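Local coordinates for protein adhesin (Streptococcus sanguinis SK1 = NCTC 7863, PDB 6VT2) that binds sialylated O-glycans of the sialyl-T type through tandem Siglec-like modules, probably so that the streptococcus can attach to host glycoproteins, at residues E20-F25 and P54-Y59; L226-N231 and T236-A241; K300-D305 and S311-F316. One frame throughout, in Å; residues are numbered along the deposited sequence.

Contact 1: residues E20-F25 and P54-Y59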
loop_
_atom_site.group_PDB
_atom_site.type_symbol
_atom_site.label_atom_id
_atom_site.label_comp_id
_atom_site.label_asym_id
_atom_site.label_seq_id
_atom_site.Cartn_x
_atom_site.Cartn_y
_atom_site.Cartn_z
ATOM N N GLU A 20 27.844 -19.822 5.239
ATOM C CA GLU A 20 27.243 -19.882 3.889
ATOM C C GLU A 20 27.999 -20.768 2.917
ATOM O O GLU A 20 29.114 -21.063 3.147
ATOM C CB GLU A 20 27.141 -18.470 3.348
ATOM C CG GLU A 20 26.512 -17.539 4.365
ATOM C CD GLU A 20 25.886 -16.295 3.803
ATOM O OE1 GLU A 20 26.156 -15.990 2.676
ATOM O OE2 GLU A 20 25.176 -15.637 4.533
ATOM N N GLU A 21 27.315 -21.116 1.844
ATOM C CA GLU A 21 27.955 -21.869 0.763
ATOM C C GLU A 21 28.812 -20.891 -0.014
ATOM O O GLU A 21 28.436 -19.728 -0.083
ATOM C CB GLU A 21 26.931 -22.413 -0.226
ATOM C CG GLU A 21 25.922 -23.396 0.320
ATOM C CD GLU A 21 24.752 -23.657 -0.618
ATOM O OE1 GLU A 21 24.611 -22.933 -1.625
ATOM O OE2 GLU A 21 23.995 -24.600 -0.349
ATOM N N PHE A 22 29.934 -21.356 -0.542
ATOM C CA PHE A 22 30.759 -20.551 -1.460
ATOM C C PHE A 22 31.043 -21.441 -2.666
ATOM O O PHE A 22 30.963 -22.601 -2.548
ATOM C CB PHE A 22 32.086 -20.075 -0.870
ATOM C CG PHE A 22 33.018 -21.191 -0.476
ATOM C CD1 PHE A 22 32.898 -21.780 0.768
ATOM C CD2 PHE A 22 34.006 -21.650 -1.332
ATOM C CE1 PHE A 22 33.734 -22.811 1.144
ATOM C CE2 PHE A 22 34.844 -22.683 -0.948
ATOM C CZ PHE A 22 34.705 -23.260 0.289
ATOM N N GLU A 23 31.324 -20.800 -3.790
ATOM C CA GLU A 23 31.661 -21.539 -5.019
ATOM C C GLU A 23 32.445 -20.614 -5.921
ATOM O O GLU A 23 32.102 -19.460 -5.966
ATOM C CB GLU A 23 30.387 -22.001 -5.719
ATOM C CG GLU A 23 30.546 -22.450 -7.153
ATOM C CD GLU A 23 29.173 -22.638 -7.752
ATOM O OE1 GLU A 23 28.624 -23.682 -7.557
ATOM O OE2 GLU A 23 28.645 -21.694 -8.330
ATOM N N PHE A 24 33.474 -21.121 -6.561
ATOM C CA PHE A 24 34.168 -20.344 -7.597
ATOM C C PHE A 24 34.717 -21.351 -8.585
ATOM O O PHE A 24 34.666 -22.435 -8.305
ATOM C CB PHE A 24 35.238 -19.417 -7.024
ATOM C CG PHE A 24 36.408 -20.081 -6.362
ATOM C CD1 PHE A 24 36.343 -20.452 -5.033
ATOM C CD2 PHE A 24 37.587 -20.279 -7.056
ATOM C CE1 PHE A 24 37.447 -20.995 -4.407
ATOM C CE2 PHE A 24 38.682 -20.842 -6.432
ATOM C CZ PHE A 24 38.604 -21.194 -5.112
ATOM N N PHE A 25 35.155 -20.905 -9.749
ATOM C CA PHE A 25 35.606 -21.825 -10.796
ATOM C C PHE A 25 37.052 -21.542 -11.145
ATOM O O PHE A 25 37.459 -20.411 -11.093
ATOM C CB PHE A 25 34.653 -21.734 -11.983
ATOM C CG PHE A 25 33.334 -22.379 -11.680
ATOM C CD1 PHE A 25 33.166 -23.741 -11.835
ATOM C CD2 PHE A 25 32.290 -21.634 -11.165
ATOM C CE1 PHE A 25 31.960 -24.339 -11.525
ATOM C CE2 PHE A 25 31.087 -22.239 -10.851
ATOM C CZ PHE A 25 30.927 -23.587 -11.037
ATOM N N PRO A 54 41.171 -26.750 5.143
ATOM C CA PRO A 54 40.211 -27.542 5.883
ATOM C C PRO A 54 39.383 -28.540 5.087
ATOM O O PRO A 54 39.308 -28.452 3.955
ATOM C CB PRO A 54 39.207 -26.520 6.407
ATOM C CG PRO A 54 39.966 -25.245 6.394
ATOM C CD PRO A 54 41.050 -25.373 5.389
ATOM N N ASN A 55 38.770 -29.450 5.811
ATOM C CA ASN A 55 37.963 -30.519 5.203
ATOM C C ASN A 55 36.743 -29.969 4.466
ATOM O O ASN A 55 36.298 -30.646 3.631
ATOM C CB ASN A 55 37.584 -31.546 6.251
ATOM C CG ASN A 55 36.665 -31.018 7.313
ATOM O OD1 ASN A 55 36.548 -29.834 7.523
ATOM N ND2 ASN A 55 36.123 -31.955 8.053
ATOM N N TRP A 56 36.276 -28.765 4.755
ATOM C CA TRP A 56 35.108 -28.222 4.072
ATOM C C TRP A 56 35.437 -27.523 2.749
ATOM O O TRP A 56 34.530 -27.136 2.138
ATOM C CB TRP A 56 34.319 -27.354 5.052
ATOM C CG TRP A 56 35.133 -26.343 5.787
ATOM C CD1 TRP A 56 35.631 -26.478 7.027
ATOM C CD2 TRP A 56 35.555 -25.069 5.306
ATOM N NE1 TRP A 56 36.329 -25.369 7.351
ATOM C CE2 TRP A 56 36.290 -24.478 6.340
ATOM C CE3 TRP A 56 35.331 -24.352 4.146
ATOM C CZ2 TRP A 56 36.826 -23.216 6.236
ATOM C CZ3 TRP A 56 35.889 -23.115 4.032
ATOM C CH2 TRP A 56 36.637 -22.569 5.054
ATOM N N ILE A 57 36.706 -27.359 2.391
ATOM C CA ILE A 57 37.036 -26.871 1.064
ATOM C C ILE A 57 37.011 -28.087 0.155
ATOM O O ILE A 57 37.771 -29.037 0.357
ATOM C CB ILE A 57 38.402 -26.205 1.035
ATOM C CG1 ILE A 57 38.434 -25.008 1.961
ATOM C CG2 ILE A 57 38.704 -25.788 -0.428
ATOM C CD1 ILE A 57 39.869 -24.348 1.997
ATOM N N ARG A 58 36.119 -28.084 -0.835
ATOM C CA ARG A 58 35.906 -29.224 -1.717
ATOM C C ARG A 58 36.118 -28.755 -3.146
ATOM O O ARG A 58 36.087 -27.634 -3.414
ATOM C CB ARG A 58 34.470 -29.708 -1.532
ATOM C CG ARG A 58 34.218 -30.080 -0.090
ATOM C CD ARG A 58 32.814 -30.549 0.128
ATOM N NE ARG A 58 32.555 -31.772 -0.602
ATOM C CZ ARG A 58 31.340 -32.257 -0.798
ATOM N NH1 ARG A 58 30.298 -31.649 -0.275
ATOM N NH2 ARG A 58 31.160 -33.367 -1.491
ATOM N N TYR A 59 36.407 -29.708 -3.988
ATOM C CA TYR A 59 36.540 -29.379 -5.389
ATOM C C TYR A 59 36.159 -30.545 -6.269
ATOM O O TYR A 59 36.256 -31.637 -5.864
ATOM C CB TYR A 59 37.899 -28.807 -5.775
ATOM C CG TYR A 59 39.034 -29.760 -5.615
ATOM C CD1 TYR A 59 39.567 -30.034 -4.390
ATOM C CD2 TYR A 59 39.627 -30.303 -6.723
ATOM C CE1 TYR A 59 40.635 -30.895 -4.258
ATOM C CE2 TYR A 59 40.696 -31.151 -6.610
ATOM C CZ TYR A 59 41.217 -31.437 -5.378
ATOM O OH TYR A 59 42.287 -32.263 -5.334
#
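F22 and W56 meet rim to rim, with neither ring lying over the face of the other. The nearest atoms are F22 CE1 and W56 CZ3, 3.6 Å apart. F22 brings its CE1-CZ side up to the edge of the indole near the indole plane, where CE3 and CZ3 receive it. The ring of F22 and the six-membered ring of W56 stand almost perpendicular, at 83°, with 5.9 Å between centroids. I57 makes the looser second touch: its CG1 is 4.4 Å from F22 CZ, and its CA also faces the edge of the phenyl ring.

The contact lies between the two sheets of a V-set-like immunoglobulin sandwich, the fold of Siglec-like domains. F22 enters from strand 21-29 of one sheet and reaches L122 and A16 of the other, while W56 leans on L122 and I124 of strand 119-125 and I57 also packs on L122. The second sheet thus backs both sides of the contact.

W56 is delivered by a type I turn, closed by a 3.2 Å hydrogen bond from I57 N to P54 O. Its CG sits between the backbone N and the carbonyl carbon (chi1 50°), which folds the indole back over its own turn. There P54 CB lies 3.2 Å above one face of the W56 ring, offset toward the rim. P54, which follows a cis peptide bond, touches the bound sialic acid. One turn therefore joins the glycan pocket to the hydrophobic interior. On the strand side, backbone hydrogen bonds of F22 with G82 and of F24 with V80 hold the strand that carries F22 against strand 76-83.

Contact 2: residues L226-N231 and T236-A241. With CA (calcium ion), chain J.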
loop_
_atom_site.group_PDB
_atom_site.type_symbol
_atom_site.label_atom_id
_atom_site.label_comp_id
_atom_site.label_asym_id
_atom_site.label_seq_id
_atom_site.Cartn_x
_atom_site.Cartn_y
_atom_site.Cartn_z
ATOM N N LEU A 226 -16.905 10.722 5.212
ATOM C CA LEU A 226 -16.073 11.584 6.049
ATOM C C LEU A 226 -14.679 10.966 6.034
ATOM O O LEU A 226 -14.608 9.803 6.211
ATOM C CB LEU A 226 -16.606 11.580 7.466
ATOM C CG LEU A 226 -17.720 12.571 7.716
ATOM C CD1 LEU A 226 -18.965 12.179 6.944
ATOM C CD2 LEU A 226 -18.009 12.632 9.187
ATOM N N HIS A 227 -13.646 11.800 5.979
ATOM C CA HIS A 227 -12.314 11.095 5.787
ATOM C C HIS A 227 -11.414 11.610 6.917
ATOM O O HIS A 227 -11.497 12.741 7.226
ATOM C CB HIS A 227 -11.741 11.455 4.409
ATOM C CG HIS A 227 -12.575 11.084 3.229
ATOM N ND1 HIS A 227 -13.725 11.718 2.909
ATOM C CD2 HIS A 227 -12.407 10.209 2.253
ATOM C CE1 HIS A 227 -14.238 11.219 1.825
ATOM N NE2 HIS A 227 -13.454 10.287 1.415
ATOM N N PHE A 228 -10.577 10.742 7.447
ATOM C CA PHE A 228 -9.656 11.022 8.546
ATOM C C PHE A 228 -8.297 10.442 8.201
ATOM O O PHE A 228 -8.211 9.403 7.565
ATOM C CB PHE A 228 -10.119 10.398 9.828
ATOM C CG PHE A 228 -11.537 10.747 10.231
ATOM C CD1 PHE A 228 -12.613 10.057 9.718
ATOM C CD2 PHE A 228 -11.773 11.748 11.143
ATOM C CE1 PHE A 228 -13.915 10.350 10.128
ATOM C CE2 PHE A 228 -13.045 12.075 11.496
ATOM C CZ PHE A 228 -14.115 11.404 11.010
ATOM N N TYR A 229 -7.228 11.083 8.665
ATOM C CA TYR A 229 -5.920 10.455 8.577
ATOM C C TYR A 229 -5.109 10.854 9.793
ATOM O O TYR A 229 -5.481 11.713 10.580
ATOM C CB TYR A 229 -5.182 10.844 7.303
ATOM C CG TYR A 229 -4.727 12.256 7.236
ATOM C CD1 TYR A 229 -3.476 12.616 7.709
ATOM C CD2 TYR A 229 -5.528 13.240 6.652
ATOM C CE1 TYR A 229 -3.049 13.925 7.583
ATOM C CE2 TYR A 229 -5.111 14.529 6.544
ATOM C CZ TYR A 229 -3.881 14.870 7.010
ATOM O OH TYR A 229 -3.500 16.190 6.915
ATOM N N ASP A 230 -4.051 10.138 10.000
ATOM C CA ASP A 230 -3.136 10.487 11.099
ATOM C C ASP A 230 -1.726 10.428 10.534
ATOM O O ASP A 230 -1.494 9.613 9.675
ATOM C CB ASP A 230 -3.323 9.542 12.279
ATOM C CG ASP A 230 -2.571 9.964 13.510
ATOM O OD1 ASP A 230 -2.804 11.004 13.952
ATOM O OD2 ASP A 230 -1.709 9.201 13.874
ATOM N N ASN A 231 -0.776 11.130 11.141
ATOM C CA ASN A 231 0.651 11.082 10.736
ATOM C C ASN A 231 1.232 9.663 10.940
ATOM O O ASN A 231 2.081 9.295 10.212
ATOM C CB ASN A 231 1.472 12.133 11.483
ATOM C CG ASN A 231 1.558 11.873 12.959
ATOM O OD1 ASN A 231 0.667 11.336 13.497
ATOM N ND2 ASN A 231 2.652 12.201 13.602
ATOM N N THR A 236 -7.486 4.636 15.648
ATOM C CA THR A 236 -8.101 3.596 16.446
ATOM C C THR A 236 -9.536 3.901 16.802
ATOM O O THR A 236 -10.276 2.966 17.108
ATOM C CB THR A 236 -7.333 3.348 17.743
ATOM O OG1 THR A 236 -7.330 4.507 18.586
ATOM C CG2 THR A 236 -5.904 2.960 17.384
ATOM N N ASN A 237 -9.972 5.164 16.776
ATOM C CA ASN A 237 -11.330 5.454 17.188
ATOM C C ASN A 237 -11.772 6.723 16.514
ATOM O O ASN A 237 -10.986 7.666 16.452
ATOM C CB ASN A 237 -11.422 5.619 18.696
ATOM C CG ASN A 237 -12.792 6.027 19.143
ATOM O OD1 ASN A 237 -13.082 7.215 19.296
ATOM N ND2 ASN A 237 -13.655 5.052 19.332
ATOM N N VAL A 238 -13.045 6.753 16.088
ATOM C CA VAL A 238 -13.748 7.946 15.631
ATOM C C VAL A 238 -14.961 8.106 16.517
ATOM O O VAL A 238 -15.743 7.155 16.693
ATOM C CB VAL A 238 -14.126 7.838 14.152
ATOM C CG1 VAL A 238 -14.992 9.007 13.741
ATOM C CG2 VAL A 238 -12.900 7.692 13.319
ATOM N N ASN A 239 -15.086 9.275 17.119
ATOM C CA ASN A 239 -16.058 9.491 18.174
ATOM C C ASN A 239 -16.913 10.698 17.842
ATOM O O ASN A 239 -16.430 11.832 17.833
ATOM C CB ASN A 239 -15.351 9.733 19.496
ATOM C CG ASN A 239 -16.304 9.866 20.653
ATOM O OD1 ASN A 239 -17.514 9.661 20.511
ATOM N ND2 ASN A 239 -15.757 10.176 21.846
ATOM N N PHE A 240 -18.187 10.442 17.558
ATOM C CA PHE A 240 -19.177 11.477 17.263
ATOM C C PHE A 240 -19.923 11.916 18.499
ATOM O O PHE A 240 -20.762 12.804 18.416
ATOM C CB PHE A 240 -20.192 10.972 16.217
ATOM C CG PHE A 240 -19.600 10.701 14.896
ATOM C CD1 PHE A 240 -19.508 11.691 13.966
ATOM C CD2 PHE A 240 -19.114 9.442 14.588
ATOM C CE1 PHE A 240 -18.998 11.491 12.775
ATOM C CE2 PHE A 240 -18.536 9.183 13.405
ATOM C CZ PHE A 240 -18.467 10.198 12.440
ATOM N N ALA A 241 -19.601 11.370 19.654
ATOM C CA ALA A 241 -20.369 11.607 20.861
ATOM C C ALA A 241 -19.467 11.975 22.022
ATOM O O ALA A 241 -19.687 11.541 23.149
ATOM C CB ALA A 241 -21.208 10.382 21.200
HETATM CA CA CA J . -0.742 10.895 15.384
#
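V238 and F240 reach across the interior of the domain to F228 and L226, and the contact is purely apolar, with no hydrogen bond between the segments. At the start of T236-A241, T236 and N237 both face T304, forming a classic beta bulge, and T236 OG1 is hydrogen-bonded to T304 O. V238 follows with its side chain directed at strand 222-229. Both methyls lie over one face of the F228 ring: V238 CG2 stands 4.2 Å above its centre, and V238 CG1 is out over the rim, 3.7 Å from F228 CZ. With CG1 anti to the backbone N (chi1 173°) and CG2 beside it, the two methyls sit side by side over that face.

N239 makes an Asx turn: its OD1 accepts from A241 N at 2.8 Å, with the donor well out of the carbonyl plane. The turn comes where strand 235-239 ends. F240, the residue it spans, presents its ring edge to L226, whose CD2 lies in the ring plane 3.9 Å from F240 CE1. The two side chains come from opposite directions.

Beyond F228, the other segment runs into a calcium site. D230 grips the ion with both carboxylate oxygens, each at 2.5 Å from the calcium, and N231 OD1 adds a bond of 2.4 Å. D201, the carbonyl of V203 and D305 complete the coordination.

The contact bridges the two sheets of the second Siglec-like module, a sandwich of the same V-set type. F228 stacks on F207 and touches V301 and A303 of strand 296-305, F240 meets F260 edge-to-face, and V238 reaches L277 of strand 277-283, so residues of both sheets enclose the pair of contacts.

Contact 3: residues K300-D305 and S311-F316. With CA (calcium ion), chain J.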
loop_
_atom_site.group_PDB
_atom_site.type_symbol
_atom_site.label_atom_id
_atom_site.label_comp_id
_atom_site.label_asym_id
_atom_site.label_seq_id
_atom_site.Cartn_x
_atom_site.Cartn_y
_atom_site.Cartn_z
ATOM N N LYS A 300 -20.091 17.105 15.955
ATOM C CA LYS A 300 -18.719 17.259 16.398
ATOM C C LYS A 300 -18.130 15.862 16.391
ATOM O O LYS A 300 -18.693 14.928 16.982
ATOM C CB LYS A 300 -18.680 17.898 17.804
ATOM C CG LYS A 300 -19.266 19.332 17.814
ATOM C CD LYS A 300 -18.740 20.166 18.956
ATOM C CE LYS A 300 -19.229 19.675 20.319
ATOM N NZ LYS A 300 -18.385 20.212 21.443
ATOM N N VAL A 301 -16.982 15.726 15.776
ATOM C CA VAL A 301 -16.311 14.441 15.664
ATOM C C VAL A 301 -14.884 14.609 16.173
ATOM O O VAL A 301 -14.245 15.641 15.958
ATOM C CB VAL A 301 -16.370 13.898 14.220
ATOM C CG1 VAL A 301 -15.618 14.787 13.254
ATOM C CG2 VAL A 301 -15.912 12.504 14.221
ATOM N N ARG A 302 -14.404 13.597 16.828
ATOM C CA ARG A 302 -13.017 13.470 17.250
ATOM C C ARG A 302 -12.458 12.129 16.766
ATOM O O ARG A 302 -13.201 11.163 16.550
ATOM C CB ARG A 302 -12.908 13.479 18.761
ATOM C CG ARG A 302 -13.383 14.698 19.441
ATOM C CD ARG A 302 -13.389 14.495 20.973
ATOM N NE ARG A 302 -13.870 15.691 21.665
ATOM C CZ ARG A 302 -13.062 16.661 22.102
ATOM N NH1 ARG A 302 -11.735 16.559 21.927
ATOM N NH2 ARG A 302 -13.564 17.690 22.714
ATOM N N ALA A 303 -11.156 12.045 16.574
ATOM C CA ALA A 303 -10.521 10.796 16.171
ATOM C C ALA A 303 -9.277 10.646 17.040
ATOM O O ALA A 303 -8.640 11.630 17.408
ATOM C CB ALA A 303 -10.180 10.745 14.694
ATOM N N THR A 304 -8.978 9.405 17.390
ATOM C CA THR A 304 -7.859 9.086 18.253
ATOM C C THR A 304 -6.915 8.137 17.536
ATOM O O THR A 304 -7.357 7.230 16.831
ATOM C CB THR A 304 -8.384 8.437 19.525
ATOM O OG1 THR A 304 -9.246 9.313 20.213
ATOM C CG2 THR A 304 -7.205 8.111 20.495
ATOM N N ASP A 305 -5.604 8.367 17.677
ATOM C CA ASP A 305 -4.616 7.482 17.073
ATOM C C ASP A 305 -4.200 6.429 18.101
ATOM O O ASP A 305 -4.679 6.413 19.235
ATOM C CB ASP A 305 -3.453 8.295 16.486
ATOM C CG ASP A 305 -2.615 9.033 17.534
ATOM O OD1 ASP A 305 -2.583 8.583 18.698
ATOM O OD2 ASP A 305 -2.078 10.066 17.148
ATOM N N SER A 311 -7.938 14.164 18.588
ATOM C CA SER A 311 -8.162 15.455 17.994
ATOM C C SER A 311 -9.161 16.271 18.806
ATOM O O SER A 311 -9.921 15.745 19.618
ATOM C CB SER A 311 -8.710 15.290 16.591
ATOM O OG SER A 311 -10.060 14.866 16.611
ATOM N N GLU A 312 -9.106 17.583 18.609
ATOM C CA GLU A 312 -10.175 18.430 19.081
ATOM C C GLU A 312 -11.470 18.024 18.380
ATOM O O GLU A 312 -11.464 17.342 17.353
ATOM C CB GLU A 312 -9.861 19.890 18.804
ATOM C CG GLU A 312 -8.619 20.358 19.535
ATOM C CD GLU A 312 -8.538 21.899 19.595
ATOM O OE1 GLU A 312 -9.443 22.604 19.038
ATOM O OE2 GLU A 312 -7.587 22.394 20.246
ATOM N N ALA A 313 -12.578 18.453 18.954
ATOM C CA ALA A 313 -13.882 18.262 18.341
ATOM C C ALA A 313 -13.960 19.110 17.099
ATOM O O ALA A 313 -13.709 20.304 17.155
ATOM C CB ALA A 313 -14.983 18.655 19.310
ATOM N N LYS A 314 -14.259 18.478 15.965
ATOM C CA LYS A 314 -14.271 19.120 14.662
ATOM C C LYS A 314 -15.699 19.047 14.130
ATOM O O LYS A 314 -16.310 18.058 14.288
ATOM C CB LYS A 314 -13.339 18.367 13.724
ATOM C CG LYS A 314 -11.947 18.206 14.297
ATOM C CD LYS A 314 -11.197 19.464 14.190
ATOM C CE LYS A 314 -9.825 19.421 14.838
ATOM N NZ LYS A 314 -9.316 20.798 14.999
ATOM N N ILE A 315 -16.133 20.119 13.502
ATOM C CA ILE A 315 -17.532 20.294 13.068
ATOM C C ILE A 315 -17.712 19.788 11.648
ATOM O O ILE A 315 -16.863 19.937 10.909
ATOM C CB ILE A 315 -17.889 21.787 13.034
ATOM C CG1 ILE A 315 -17.833 22.312 14.456
ATOM C CG2 ILE A 315 -19.232 22.097 12.387
ATOM C CD1 ILE A 315 -18.815 21.695 15.327
ATOM N N PHE A 316 -18.827 19.152 11.398
ATOM C CA PHE A 316 -19.379 18.969 10.057
ATOM C C PHE A 316 -20.887 19.043 10.230
ATOM O O PHE A 316 -21.400 18.996 11.351
ATOM C CB PHE A 316 -18.940 17.688 9.378
ATOM C CG PHE A 316 -19.502 16.488 9.960
ATOM C CD1 PHE A 316 -18.956 15.925 11.054
ATOM C CD2 PHE A 316 -20.605 15.882 9.423
ATOM C CE1 PHE A 316 -19.493 14.805 11.651
ATOM C CE2 PHE A 316 -21.145 14.757 10.006
ATOM C CZ PHE A 316 -20.577 14.185 11.097
HETATM CA CA CA J . -0.742 10.895 15.384
#
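V301 and K314 form an antiparallel hydrogen-bonded pair, each backbone N giving a bond of 2.8 Å to the carbonyl oxygen of the other residue. Nearer the turn the ladder is altered by S311. Its N donates to A303 O at 2.9 Å and nearly straight (169°), while its hydroxyl takes the next place: S311 OG accepts from A303 N at 3.0 Å and donates to E312 O at 2.9 Å. With OG lying between the backbone N and the carbonyl carbon (chi1 73°), one hydroxyl relays between two backbone groups. The two segments belong to the beta hairpin of strands 296-305 and 314-321, whose regular pairing is interrupted at A303, where both S311 N and S311 OG are bonded.

R302 stretches alongside S311 and A313. A weak bond (127° at the hydrogen) runs from its NH1 to S311 O, and one face of the guanidinium lies on the peptide at A313 N. On the same side of the sheet as A313, K300 packs against I315; K300 CG and I315 CD1 are pressed to 3.5 Å, tighter than usual for carbons. The amine of K300 continues outward to a salt bridge with D243, and the side chain touches the galactose of the bound glycan. On the opposite face, V301 meets the edge of the F316 ring, with V301 CB 4.1 Å from F316 CE1.

D305, at the far end of the strand, binds calcium through OD2, and its OD1 accepts from L309 N within the loop. Strands 296-305 and 314-321 are the two central strands of a four-stranded mixed sheet, with 235-239 on one flank and 213-217 on the other; F316 packs inward onto L226 of the facing sheet, and V301 and K314 touch F207 of its edge strand.

Overall arrangement
The three contacts follow one another along the chain, 1, then 2, then 3. Contact 1 belongs to the first Siglec-like domain and contacts 2 and 3 to the second. The centre of contact 1 is about 59 Å from that of contact 2 and about 64 Å from that of contact 3. Contacts 2 and 3, only about 7 Å apart between centres, are parts of one unit: strands 235-239 and 296-305 are sheet neighbours, probably hydrogen-bonded from N239 N to R302 O (2.7 Å), and D230, N231 and D305 share one calcium ion. Each module holds its own glycan, consistent with tandem binding and the avidity it could bring.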